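Local coordinates for hypothetical protein BQLF2 (Murid herpesvirus 4, PDB 2H3R) that is of unknown function, belongs to the BLRF2 family of herpesvirus proteins and forms a largely helical dimer joined in part by a shared beta-sheet, at residues E69-S74 with L94-S99. Residues are numbered along the deposited sequence; the frame is centred on the assembly and turned at random.
Sequences EAKVRS and LRVDVS
K71 and V72, neighbours on helix 46-76, meet L94 at the start of the segment 94-99, and K71 reaches on to the backbone of R95. The axes of segments 69-74 and 94-99 run roughly antiparallel, at 149°. They come no closer than 10.1 Å, a separation that side chains must bridge.

K71 does so with its full length. Its CG lies beside the backbone N, anti to the carbonyl carbon (chi1 -76°), and the chain beyond is extended, carrying the ammonium toward the strand. CB of K71 passes 4.1 Å from CD1 of L94. NZ of K71 ends 2.7 Å from the carbonyl O of R95. Lysine suits this place: its CB lies beside leucine, while the long chain beyond brings its charge to a polar backbone atom.

V72, the next residue, makes the apolar touch with L94. CG2 of V72 lies 3.6 Å from CD1 of L94, the two side chains crossing at about a right angle, and the compact branched valine also packs on S57 of the second subunit.

The strand joins its counterpart in the second subunit as an antiparallel sheet, and R95 pairs there with D97 of that subunit. Farther along, V96 packs on K67 and V98 on L60 and A64 of helix 46-76, while K67 NZ bonds the O of D97. An apolar touch between V72 and L94, beside a lysine whose NZ lies near a backbone carbonyl, thus ties the late part of helix 46-76 to the dimer's shared sheet.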
ATOM      1  N   GLU A  69       0.060  -0.906   5.961  1.00 29.87           N
ATOM      2  CA  GLU A  69      -0.654  -0.601   7.198  1.00 31.41           C
ATOM      3  C   GLU A  69      -1.341  -1.858   7.717  1.00 31.24           C
ATOM      4  O   GLU A  69      -1.280  -2.175   8.907  1.00 30.73           O
ATOM      5  CB  GLU A  69      -1.698   0.492   6.960  1.00 33.15           C
ATOM      6  CG  GLU A  69      -2.863   0.448   7.932  1.00 34.91           C
ATOM      7  CD  GLU A  69      -3.309   1.826   8.372  1.00 37.13           C
ATOM      8  OE1 GLU A  69      -3.305   2.739   7.520  1.00 38.93           O
ATOM      9  OE2 GLU A  69      -3.671   1.996   9.560  1.00 36.36           O
ATOM     10  N   ALA A  70      -1.991  -2.574   6.809  1.00 31.01           N
ATOM     11  CA  ALA A  70      -2.688  -3.789   7.186  1.00 29.85           C
ATOM     12  C   ALA A  70      -1.738  -4.772   7.865  1.00 28.99           C
ATOM     13  O   ALA A  70      -1.987  -5.178   9.004  1.00 26.39           O
ATOM     14  CB  ALA A  70      -3.349  -4.431   5.956  1.00 29.49           C
ATOM     15  N   LYS A  71      -0.654  -5.137   7.171  1.00 28.20           N
ATOM     16  CA  LYS A  71       0.328  -6.087   7.713  1.00 29.30           C
ATOM     17  C   LYS A  71       0.908  -5.632   9.036  1.00 29.08           C
ATOM     18  O   LYS A  71       0.962  -6.396   9.992  1.00 28.43           O
ATOM     19  CB  LYS A  71       1.468  -6.319   6.722  1.00 30.91           C
ATOM     20  CG  LYS A  71       1.104  -7.210   5.553  1.00 32.94           C
ATOM     21  CD  LYS A  71       2.309  -7.473   4.667  1.00 35.02           C
ATOM     22  CE  LYS A  71       2.006  -8.543   3.634  1.00 37.10           C
ATOM     23  NZ  LYS A  71       3.205  -8.848   2.808  1.00 35.95           N
ATOM     24  N   VAL A  72       1.340  -4.381   9.082  1.00 29.08           N
ATOM     25  CA  VAL A  72       1.892  -3.828  10.305  1.00 29.76           C
ATOM     26  C   VAL A  72       0.871  -3.955  11.415  1.00 30.18           C
ATOM     27  O   VAL A  72       1.139  -4.577  12.443  1.00 28.39           O
ATOM     28  CB  VAL A  72       2.259  -2.340  10.152  1.00 30.76           C
ATOM     29  CG1 VAL A  72       2.614  -1.751  11.519  1.00 29.04           C
ATOM     30  CG2 VAL A  72       3.420  -2.199   9.188  1.00 31.06           C
ATOM     31  N   ARG A  73      -0.301  -3.361  11.205  1.00 31.59           N
ATOM     32  CA  ARG A  73      -1.351  -3.420  12.203  1.00 32.96           C
ATOM     33  C   ARG A  73      -1.585  -4.882  12.612  1.00 33.20           C
ATOM     34  O   ARG A  73      -1.775  -5.190  13.785  1.00 32.84           O
ATOM     35  CB  ARG A  73      -2.620  -2.775  11.661  1.00 33.35           C
ATOM     36  CG  ARG A  73      -3.802  -2.944  12.570  1.00 36.92           C
ATOM     37  CD  ARG A  73      -5.045  -2.255  12.044  1.00 38.35           C
ATOM     38  NE  ARG A  73      -5.100  -0.842  12.413  1.00 38.23           N
ATOM     39  CZ  ARG A  73      -4.534   0.133  11.720  1.00 34.57           C
ATOM     40  NH1 ARG A  73      -3.866  -0.162  10.619  1.00 32.78           N
ATOM     41  NH2 ARG A  73      -4.653   1.394  12.119  1.00 31.83           N
ATOM     42  N   SER A  74      -1.522  -5.782  11.640  1.00 34.54           N
ATOM     43  CA  SER A  74      -1.707  -7.205  11.878  1.00 35.17           C
ATOM     44  C   SER A  74      -0.600  -7.809  12.755  1.00 35.76           C
ATOM     45  O   SER A  74      -0.878  -8.531  13.714  1.00 36.38           O
ATOM     46  CB  SER A  74      -1.751  -7.939  10.531  1.00 34.17           C
ATOM     47  OG  SER A  74      -1.916  -9.340  10.690  1.00 35.03           O
ATOM     48  N   LEU A  94       8.881  -6.073   5.667  1.00 42.45           N
ATOM     49  CA  LEU A  94       7.713  -6.528   4.927  1.00 41.90           C
ATOM     50  C   LEU A  94       7.955  -6.618   3.438  1.00 41.63           C
ATOM     51  O   LEU A  94       8.488  -5.694   2.828  1.00 42.47           O
ATOM     52  CB  LEU A  94       6.534  -5.578   5.190  1.00 41.10           C
ATOM     53  CG  LEU A  94       6.163  -5.347   6.663  1.00 42.49           C
ATOM     54  CD1 LEU A  94       5.029  -4.345   6.759  1.00 42.43           C
ATOM     55  CD2 LEU A  94       5.764  -6.664   7.315  1.00 43.30           C
ATOM     56  N   ARG A  95       7.575  -7.747   2.858  1.00 40.66           N
ATOM     57  CA  ARG A  95       7.706  -7.931   1.421  1.00 40.07           C
ATOM     58  C   ARG A  95       6.327  -7.602   0.848  1.00 39.53           C
ATOM     59  O   ARG A  95       5.315  -8.178   1.249  1.00 38.99           O
ATOM     60  CB  ARG A  95       8.091  -9.370   1.110  1.00 41.39           C
ATOM     61  CG  ARG A  95       7.978  -9.727  -0.348  1.00 43.83           C
ATOM     62  CD  ARG A  95       9.005 -10.787  -0.693  1.00 45.37           C
ATOM     63  NE  ARG A  95      10.080 -10.233  -1.511  1.00 45.68           N
ATOM     64  CZ  ARG A  95      11.312 -10.721  -1.556  1.00 46.08           C
ATOM     65  NH1 ARG A  95      11.641 -11.774  -0.819  1.00 44.56           N
ATOM     66  NH2 ARG A  95      12.209 -10.163  -2.359  1.00 46.67           N
ATOM     67  N   VAL A  96       6.266  -6.659  -0.074  1.00 39.04           N
ATOM     68  CA  VAL A  96       4.977  -6.301  -0.631  1.00 37.12           C
ATOM     69  C   VAL A  96       4.909  -6.381  -2.146  1.00 36.90           C
ATOM     70  O   VAL A  96       5.780  -5.890  -2.858  1.00 36.46           O
ATOM     71  CB  VAL A  96       4.541  -4.887  -0.164  1.00 37.13           C
ATOM     72  CG1 VAL A  96       3.370  -4.379  -0.987  1.00 35.62           C
ATOM     73  CG2 VAL A  96       4.134  -4.944   1.301  1.00 36.84           C
ATOM     74  N   ASP A  97       3.857  -7.036  -2.618  1.00 37.18           N
ATOM     75  CA  ASP A  97       3.579  -7.190  -4.040  1.00 36.39           C
ATOM     76  C   ASP A  97       2.576  -6.105  -4.414  1.00 34.46           C
ATOM     77  O   ASP A  97       1.592  -5.908  -3.699  1.00 31.97           O
ATOM     78  CB  ASP A  97       2.898  -8.529  -4.312  1.00 38.58           C
ATOM     79  CG  ASP A  97       3.869  -9.665  -4.507  1.00 40.27           C
ATOM     80  OD1 ASP A  97       3.380 -10.817  -4.555  1.00 42.18           O
ATOM     81  OD2 ASP A  97       5.091  -9.427  -4.629  1.00 39.87           O
ATOM     82  N   VAL A  98       2.814  -5.414  -5.523  1.00 33.79           N
ATOM     83  CA  VAL A  98       1.887  -4.382  -5.972  1.00 33.17           C
ATOM     84  C   VAL A  98       1.641  -4.540  -7.474  1.00 32.73           C
ATOM     85  O   VAL A  98       2.562  -4.830  -8.239  1.00 32.51           O
ATOM     86  CB  VAL A  98       2.413  -2.937  -5.660  1.00 32.64           C
ATOM     87  CG1 VAL A  98       2.471  -2.720  -4.159  1.00 31.75           C
ATOM     88  CG2 VAL A  98       3.782  -2.715  -6.272  1.00 31.11           C
ATOM     89  N   SER A  99       0.393  -4.358  -7.886  1.00 32.29           N
ATOM     90  CA  SER A  99       0.029  -4.504  -9.283  1.00 32.30           C
ATOM     91  C   SER A  99      -0.895  -3.418  -9.776  1.00 31.36           C
ATOM     92  O   SER A  99      -1.743  -2.946  -9.033  1.00 29.65           O
ATOM     93  CB  SER A  99      -0.654  -5.853  -9.503  1.00 33.19           C
ATOM     94  OG  SER A  99      -1.137  -5.970 -10.832  1.00 34.86           O
TER